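Long-range contacts in lipoprotein (Mycoplasma mycoides subsp. capri, PDB 7ADK), which probably acts as a surface lipoprotein peptidase of the mycoplasma DUF31 family, which belongs to the chymotrypsin-like PA clan: residues F789-G793 with E852-N856; D809-G813 with K822-E826. All blocks are in the same frame, centred on the assembly; numbering follows the deposited sequence.

Contact 1 (F789-G793 with E852-N856)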
ATOM      1  N   PHE B 789       6.609   7.712 -31.737  1.00 60.54           N
ATOM      2  CA  PHE B 789       6.868   9.063 -32.261  1.00 60.54           C
ATOM      3  C   PHE B 789       7.246   9.085 -33.748  1.00 60.54           C
ATOM      4  O   PHE B 789       6.979  10.050 -34.459  1.00 60.54           O
ATOM      5  CB  PHE B 789       8.039   9.703 -31.503  1.00 60.54           C
ATOM      6  CG  PHE B 789       7.906   9.800 -30.006  1.00 60.54           C
ATOM      7  CD1 PHE B 789       7.092  10.784 -29.429  1.00 60.54           C
ATOM      8  CD2 PHE B 789       8.616   8.917 -29.185  1.00 60.54           C
ATOM      9  CE1 PHE B 789       7.027  10.902 -28.037  1.00 60.54           C
ATOM     10  CE2 PHE B 789       8.517   9.017 -27.793  1.00 60.54           C
ATOM     11  CZ  PHE B 789       7.749  10.029 -27.220  1.00 60.54           C
ATOM     12  N   ARG B 790       7.929   8.031 -34.185  1.00 67.72           N
ATOM     13  CA  ARG B 790       8.522   7.878 -35.504  1.00 67.72           C
ATOM     14  C   ARG B 790       8.014   6.599 -36.141  1.00 67.72           C
ATOM     15  O   ARG B 790       7.890   5.576 -35.478  1.00 67.72           O
ATOM     16  CB  ARG B 790      10.041   7.906 -35.357  1.00 67.72           C
ATOM     17  CG  ARG B 790      10.758   8.002 -36.690  1.00 67.72           C
ATOM     18  CD  ARG B 790      12.254   8.094 -36.503  1.00 67.72           C
ATOM     19  NE  ARG B 790      12.973   8.013 -37.773  1.00 67.72           N
ATOM     20  CZ  ARG B 790      13.287   9.001 -38.576  1.00 67.72           C
ATOM     21  NH1 ARG B 790      12.956  10.230 -38.354  1.00 67.72           N
ATOM     22  NH2 ARG B 790      13.977   8.774 -39.640  1.00 67.72           N
ATOM     23  N   SER B 791       7.741   6.659 -37.429  1.00 65.68           N
ATOM     24  CA  SER B 791       7.397   5.526 -38.270  1.00 65.68           C
ATOM     25  C   SER B 791       8.158   5.633 -39.581  1.00 65.68           C
ATOM     26  O   SER B 791       8.121   6.648 -40.265  1.00 65.68           O
ATOM     27  CB  SER B 791       5.892   5.451 -38.502  1.00 65.68           C
ATOM     28  OG  SER B 791       5.548   4.467 -39.430  1.00 65.68           O
ATOM     29  N   ASP B 792       8.801   4.542 -39.957  1.00 73.45           N
ATOM     30  CA  ASP B 792       9.404   4.305 -41.265  1.00 73.45           C
ATOM     31  C   ASP B 792       8.363   4.073 -42.374  1.00 73.45           C
ATOM     32  O   ASP B 792       8.692   4.008 -43.558  1.00 73.45           O
ATOM     33  CB  ASP B 792      10.274   3.071 -41.082  1.00 73.45           C
ATOM     34  CG  ASP B 792      11.242   2.753 -42.210  1.00 73.45           C
ATOM     35  OD1 ASP B 792      11.590   1.558 -42.354  1.00 73.45           O
ATOM     36  OD2 ASP B 792      11.708   3.691 -42.882  1.00 73.45           O
ATOM     37  N   GLY B 793       7.097   3.937 -41.983  1.00 71.21           N
ATOM     38  CA  GLY B 793       6.014   3.444 -42.801  1.00 71.21           C
ATOM     39  C   GLY B 793       6.097   1.938 -42.981  1.00 71.21           C
ATOM     40  O   GLY B 793       7.052   1.287 -42.579  1.00 71.21           O
ATOM     41  N   GLU B 852      20.712  11.615 -38.920  1.00 85.12           N
ATOM     42  CA  GLU B 852      20.083  10.456 -38.277  1.00 85.12           C
ATOM     43  C   GLU B 852      18.551  10.397 -38.448  1.00 85.12           C
ATOM     44  O   GLU B 852      17.998   9.306 -38.590  1.00 85.12           O
ATOM     45  CB  GLU B 852      20.479  10.503 -36.795  1.00 85.12           C
ATOM     46  CG  GLU B 852      19.721   9.521 -35.903  1.00 85.12           C
ATOM     47  CD  GLU B 852      20.251   9.435 -34.465  1.00 85.12           C
ATOM     48  OE1 GLU B 852      21.312   9.998 -34.137  1.00 85.12           O
ATOM     49  OE2 GLU B 852      19.619   8.742 -33.648  1.00 85.12           O
ATOM     50  N   PHE B 853      17.860  11.540 -38.456  1.00 77.30           N
ATOM     51  CA  PHE B 853      16.394  11.620 -38.493  1.00 77.30           C
ATOM     52  C   PHE B 853      15.791  11.896 -39.874  1.00 77.30           C
ATOM     53  O   PHE B 853      14.564  11.958 -39.998  1.00 77.30           O
ATOM     54  CB  PHE B 853      15.911  12.607 -37.432  1.00 77.30           C
ATOM     55  CG  PHE B 853      16.110  12.115 -36.017  1.00 77.30           C
ATOM     56  CD1 PHE B 853      15.184  11.238 -35.432  1.00 77.30           C
ATOM     57  CD2 PHE B 853      17.234  12.509 -35.287  1.00 77.30           C
ATOM     58  CE1 PHE B 853      15.369  10.793 -34.118  1.00 77.30           C
ATOM     59  CE2 PHE B 853      17.419  12.073 -33.970  1.00 77.30           C
ATOM     60  CZ  PHE B 853      16.480  11.220 -33.384  1.00 77.30           C
ATOM     61  N   LYS B 854      16.601  12.008 -40.930  1.00 85.08           N
ATOM     62  CA  LYS B 854      16.115  12.008 -42.319  1.00 85.08           C
ATOM     63  C   LYS B 854      15.544  10.636 -42.710  1.00 85.08           C
ATOM     64  O   LYS B 854      15.707   9.660 -41.990  1.00 85.08           O
ATOM     65  CB  LYS B 854      17.231  12.431 -43.277  1.00 85.08           C
ATOM     66  CG  LYS B 854      17.657  13.891 -43.097  1.00 85.08           C
ATOM     67  CD  LYS B 854      18.794  14.214 -44.073  1.00 85.08           C
ATOM     68  CE  LYS B 854      19.448  15.571 -43.806  1.00 85.08           C
ATOM     69  NZ  LYS B 854      18.644  16.701 -44.207  1.00 85.08           N
ATOM     70  N   PHE B 855      14.863  10.554 -43.843  1.00 89.52           N
ATOM     71  CA  PHE B 855      14.291   9.327 -44.400  1.00 89.52           C
ATOM     72  C   PHE B 855      14.766   9.091 -45.840  1.00 89.52           C
ATOM     73  O   PHE B 855      15.062  10.040 -46.565  1.00 89.52           O
ATOM     74  CB  PHE B 855      12.765   9.403 -44.391  1.00 89.52           C
ATOM     75  CG  PHE B 855      12.065   9.367 -43.057  1.00 89.52           C
ATOM     76  CD1 PHE B 855      11.790   8.140 -42.436  1.00 89.52           C
ATOM     77  CD2 PHE B 855      11.592  10.554 -42.482  1.00 89.52           C
ATOM     78  CE1 PHE B 855      11.043   8.101 -41.251  1.00 89.52           C
ATOM     79  CE2 PHE B 855      10.844  10.516 -41.301  1.00 89.52           C
ATOM     80  CZ  PHE B 855      10.566   9.289 -40.691  1.00 89.52           C
ATOM     81  N   ASN B 856      14.757   7.822 -46.265  1.00 98.78           N
ATOM     82  CA  ASN B 856      14.982   7.310 -47.628  1.00 98.78           C
ATOM     83  C   ASN B 856      16.381   7.541 -48.230  1.00 98.78           C
ATOM     84  O   ASN B 856      16.963   6.583 -48.744  1.00 98.78           O
ATOM     85  CB  ASN B 856      13.848   7.768 -48.570  1.00 98.78           C
ATOM     86  CG  ASN B 856      12.496   7.188 -48.200  1.00 98.78           C
ATOM     87  OD1 ASN B 856      11.620   7.839 -47.652  1.00 98.78           O
ATOM     88  ND2 ASN B 856      12.295   5.917 -48.452  1.00 98.78           N
TER
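Arg790 lays its guanidinium flat on the ring of Phe855, the two planes 4° apart and their centres 3.9 Å from each other. The ring's CZ sits over the middle of the guanidinium, a stacked cation-pi pair that leaves the edge of the group for polar partners. Carbonyls of the 852-856 loop take up that edge. NH1 of Arg790 donates to O of Phe853 at 2.9 Å. NH2 bonds weakly to the same oxygen and, also weakly, to O of Lys854 at 3.0 Å. Asp809 is the charge partner of the arginine, and NE is hydrogen-bonded outside the two segments. With CG anti to the backbone N (chi1 -170°) and the chain extended as far as NE, the arginine spans the gap between backbones. The rim of the Phe853 ring faces NH1, CD1 lying 3.8 Å from it. Further on, OG of Ser791 accepts from N of Gly793 at 3.0 Å in an ST turn and also bonds to O of Gly806. The contact thus fastens a C-terminal loop to strand 783-792, with strand 807-809 paired alongside and touched by both phenylalanines.

Contact 2 (D809-G813 with K822-E826)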
ATOM      1  N   ASP B 809       7.541  11.457 -38.720  1.00 68.35           N
ATOM      2  CA  ASP B 809       8.153  11.748 -37.431  1.00 68.35           C
ATOM      3  C   ASP B 809       7.466  12.981 -36.844  1.00 68.35           C
ATOM      4  O   ASP B 809       7.495  14.050 -37.450  1.00 68.35           O
ATOM      5  CB  ASP B 809       9.660  11.908 -37.627  1.00 68.35           C
ATOM      6  CG  ASP B 809      10.440  12.068 -36.325  1.00 68.35           C
ATOM      7  OD1 ASP B 809       9.906  12.666 -35.367  1.00 68.35           O
ATOM      8  OD2 ASP B 809      11.600  11.604 -36.295  1.00 68.35           O
ATOM      9  N   LEU B 810       6.795  12.834 -35.706  1.00 64.09           N
ATOM     10  CA  LEU B 810       6.029  13.916 -35.081  1.00 64.09           C
ATOM     11  C   LEU B 810       6.825  14.748 -34.059  1.00 64.09           C
ATOM     12  O   LEU B 810       6.286  15.691 -33.492  1.00 64.09           O
ATOM     13  CB  LEU B 810       4.604  13.467 -34.686  1.00 64.09           C
ATOM     14  CG  LEU B 810       4.407  12.154 -33.930  1.00 64.09           C
ATOM     15  CD1 LEU B 810       5.013  12.255 -32.551  1.00 64.09           C
ATOM     16  CD2 LEU B 810       2.934  11.820 -33.827  1.00 64.09           C
ATOM     17  N   ILE B 811       8.133  14.509 -33.933  1.00 62.99           N
ATOM     18  CA  ILE B 811       9.093  15.377 -33.235  1.00 62.99           C
ATOM     19  C   ILE B 811       9.925  16.190 -34.245  1.00 62.99           C
ATOM     20  O   ILE B 811      10.052  17.400 -34.096  1.00 62.99           O
ATOM     21  CB  ILE B 811       9.972  14.543 -32.280  1.00 62.99           C
ATOM     22  CG1 ILE B 811       9.146  13.760 -31.242  1.00 62.99           C
ATOM     23  CG2 ILE B 811      11.049  15.381 -31.589  1.00 62.99           C
ATOM     24  CD1 ILE B 811       8.440  14.583 -30.185  1.00 62.99           C
ATOM     25  N   TYR B 812      10.459  15.557 -35.298  1.00 68.72           N
ATOM     26  CA  TYR B 812      11.339  16.220 -36.278  1.00 68.72           C
ATOM     27  C   TYR B 812      10.666  16.627 -37.598  1.00 68.72           C
ATOM     28  O   TYR B 812      11.170  17.534 -38.260  1.00 68.72           O
ATOM     29  CB  TYR B 812      12.579  15.358 -36.544  1.00 68.72           C
ATOM     30  CG  TYR B 812      13.554  15.268 -35.391  1.00 68.72           C
ATOM     31  CD1 TYR B 812      14.590  16.206 -35.277  1.00 68.72           C
ATOM     32  CD2 TYR B 812      13.415  14.258 -34.428  1.00 68.72           C
ATOM     33  CE1 TYR B 812      15.497  16.125 -34.208  1.00 68.72           C
ATOM     34  CE2 TYR B 812      14.324  14.167 -33.364  1.00 68.72           C
ATOM     35  CZ  TYR B 812      15.378  15.093 -33.259  1.00 68.72           C
ATOM     36  OH  TYR B 812      16.287  14.998 -32.264  1.00 68.72           O
ATOM     37  N   GLY B 813       9.540  16.019 -37.972  1.00 74.14           N
ATOM     38  CA  GLY B 813       8.863  16.251 -39.245  1.00 74.14           C
ATOM     39  C   GLY B 813       9.577  15.626 -40.448  1.00 74.14           C
ATOM     40  O   GLY B 813      10.526  14.857 -40.311  1.00 74.14           O
ATOM     41  N   LYS B 822       3.187  19.870 -38.801  1.00 76.16           N
ATOM     42  CA  LYS B 822       2.523  19.005 -37.813  1.00 76.16           C
ATOM     43  C   LYS B 822       3.544  18.104 -37.091  1.00 76.16           C
ATOM     44  O   LYS B 822       3.418  16.881 -37.067  1.00 76.16           O
ATOM     45  CB  LYS B 822       1.403  18.203 -38.506  1.00 76.16           C
ATOM     46  CG  LYS B 822       0.109  18.966 -38.827  1.00 76.16           C
ATOM     47  CD  LYS B 822      -0.766  19.236 -37.602  1.00 76.16           C
ATOM     48  CE  LYS B 822      -2.139  19.760 -37.989  1.00 76.16           C
ATOM     49  NZ  LYS B 822      -3.097  19.792 -36.871  1.00 76.16           N
ATOM     50  N   SER B 823       4.588  18.711 -36.539  1.00 72.63           N
ATOM     51  CA  SER B 823       5.577  18.073 -35.671  1.00 72.63           C
ATOM     52  C   SER B 823       6.153  19.109 -34.714  1.00 72.63           C
ATOM     53  O   SER B 823       6.061  20.302 -34.978  1.00 72.63           O
ATOM     54  CB  SER B 823       6.681  17.408 -36.483  1.00 72.63           C
ATOM     55  OG  SER B 823       7.379  18.338 -37.267  1.00 72.63           O
ATOM     56  N   TYR B 824       6.746  18.673 -33.603  1.00 71.78           N
ATOM     57  CA  TYR B 824       7.240  19.562 -32.553  1.00 71.78           C
ATOM     58  C   TYR B 824       8.173  20.669 -33.067  1.00 71.78           C
ATOM     59  O   TYR B 824       7.984  21.842 -32.754  1.00 71.78           O
ATOM     60  CB  TYR B 824       7.942  18.711 -31.490  1.00 71.78           C
ATOM     61  CG  TYR B 824       8.531  19.500 -30.342  1.00 71.78           C
ATOM     62  CD1 TYR B 824       7.766  20.477 -29.680  1.00 71.78           C
ATOM     63  CD2 TYR B 824       9.869  19.303 -29.970  1.00 71.78           C
ATOM     64  CE1 TYR B 824       8.338  21.276 -28.685  1.00 71.78           C
ATOM     65  CE2 TYR B 824      10.445  20.111 -28.981  1.00 71.78           C
ATOM     66  CZ  TYR B 824       9.686  21.108 -28.354  1.00 71.78           C
ATOM     67  OH  TYR B 824      10.253  21.938 -27.455  1.00 71.78           O
ATOM     68  N   ARG B 825       9.155  20.319 -33.906  1.00 76.67           N
ATOM     69  CA  ARG B 825      10.119  21.255 -34.481  1.00 76.67           C
ATOM     70  C   ARG B 825       9.454  22.354 -35.294  1.00 76.67           C
ATOM     71  O   ARG B 825       9.730  23.527 -35.095  1.00 76.67           O
ATOM     72  CB  ARG B 825      11.100  20.460 -35.343  1.00 76.67           C
ATOM     73  CG  ARG B 825      12.229  21.352 -35.878  1.00 76.67           C
ATOM     74  CD  ARG B 825      13.173  20.628 -36.839  1.00 76.67           C
ATOM     75  NE  ARG B 825      12.441  20.056 -37.977  1.00 76.67           N
ATOM     76  CZ  ARG B 825      11.928  20.693 -39.005  1.00 76.67           C
ATOM     77  NH1 ARG B 825      12.118  21.948 -39.227  1.00 76.67           N
ATOM     78  NH2 ARG B 825      11.180  20.057 -39.840  1.00 76.67           N
ATOM     79  N   GLU B 826       8.594  21.991 -36.230  1.00 78.60           N
ATOM     80  CA  GLU B 826       8.023  22.966 -37.165  1.00 78.60           C
ATOM     81  C   GLU B 826       6.864  23.783 -36.564  1.00 78.60           C
ATOM     82  O   GLU B 826       6.587  24.886 -37.023  1.00 78.60           O
ATOM     83  CB  GLU B 826       7.714  22.289 -38.506  1.00 78.60           C
ATOM     84  CG  GLU B 826       6.564  21.295 -38.475  1.00 78.60           C
ATOM     85  CD  GLU B 826       6.624  20.224 -39.578  1.00 78.60           C
ATOM     86  OE1 GLU B 826       7.335  20.396 -40.593  1.00 78.60           O
ATOM     87  OE2 GLU B 826       5.931  19.192 -39.408  1.00 78.60           O
TER
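Arg825 grips a single backbone oxygen, O of Tyr812, with two of its nitrogens: NE approaches to 2.8 Å and NH2 to 3.0 Å. The oxygen lies almost in the guanidinium plane, so the grip is side-on and fixes the rotation of the group. A bend at chi3 (57°) turns the otherwise extended chain to bring this edge round to the carbonyl, while NH1 is engaged by Asp846 and by the carbonyl of Phe844. Two preceding carbonyls of the same loop are used as well. N of Tyr824 donates to O of Leu810 at 3.0 Å, and N of Arg825 to O of Ile811 at 3.1 Å, so a neighbouring loop satisfies the first N-H groups of helix 824-831. Ser823 holds the N-cap position, yet its side chain makes no capping bond; its OG donates instead to OE2 of Glu826 at 2.7 Å. N of Lys822 reaches that same oxygen from the other face of the carboxylate, and Gln818 also bonds to it. The accepting loop is shaped by an Asx motif: OD1 of Asp809 takes N of Ile811 and, at 2.9 Å and nearly straight (171°), N of Tyr812, while OD2 is paired with Arg790. This is the turn from strand 807-809, which pairs antiparallel with strand 783-792 of the mixed sheet, into helix 824-831. OH of Tyr824 bonds to Asp430 on strand 421-433, tying the helix start to the other large sheet; the edge of the Tyr824 ring meets CG2 of Ile811, and CD1 of Ile811 lies 4.4 Å from CB of Tyr824. CA of Gly813 lies beside OG of Ser823.

How the contacts relate
From the N-terminal side, the chain first passes through 789-793 on strand 783-792, then runs by way of strand 807-809 into 809-813. Contact 2 closes a short loop there, with only eight residues between its segments, and starts helix 824-831. The chain continues through strand 836-837 to 852-856, where contact 1 closes the longer loop that encloses the shorter one. The centres of the two contacts are about 11 Å apart, and they touch directly: NH1 of Arg790 and OD2 of Asp809 form a salt bridge of 2.8 Å, while the rings of Phe853 and Tyr812 stack. The far part of strand 783-792, the start of helix 824-831 and the loop 852-856 are thereby joined.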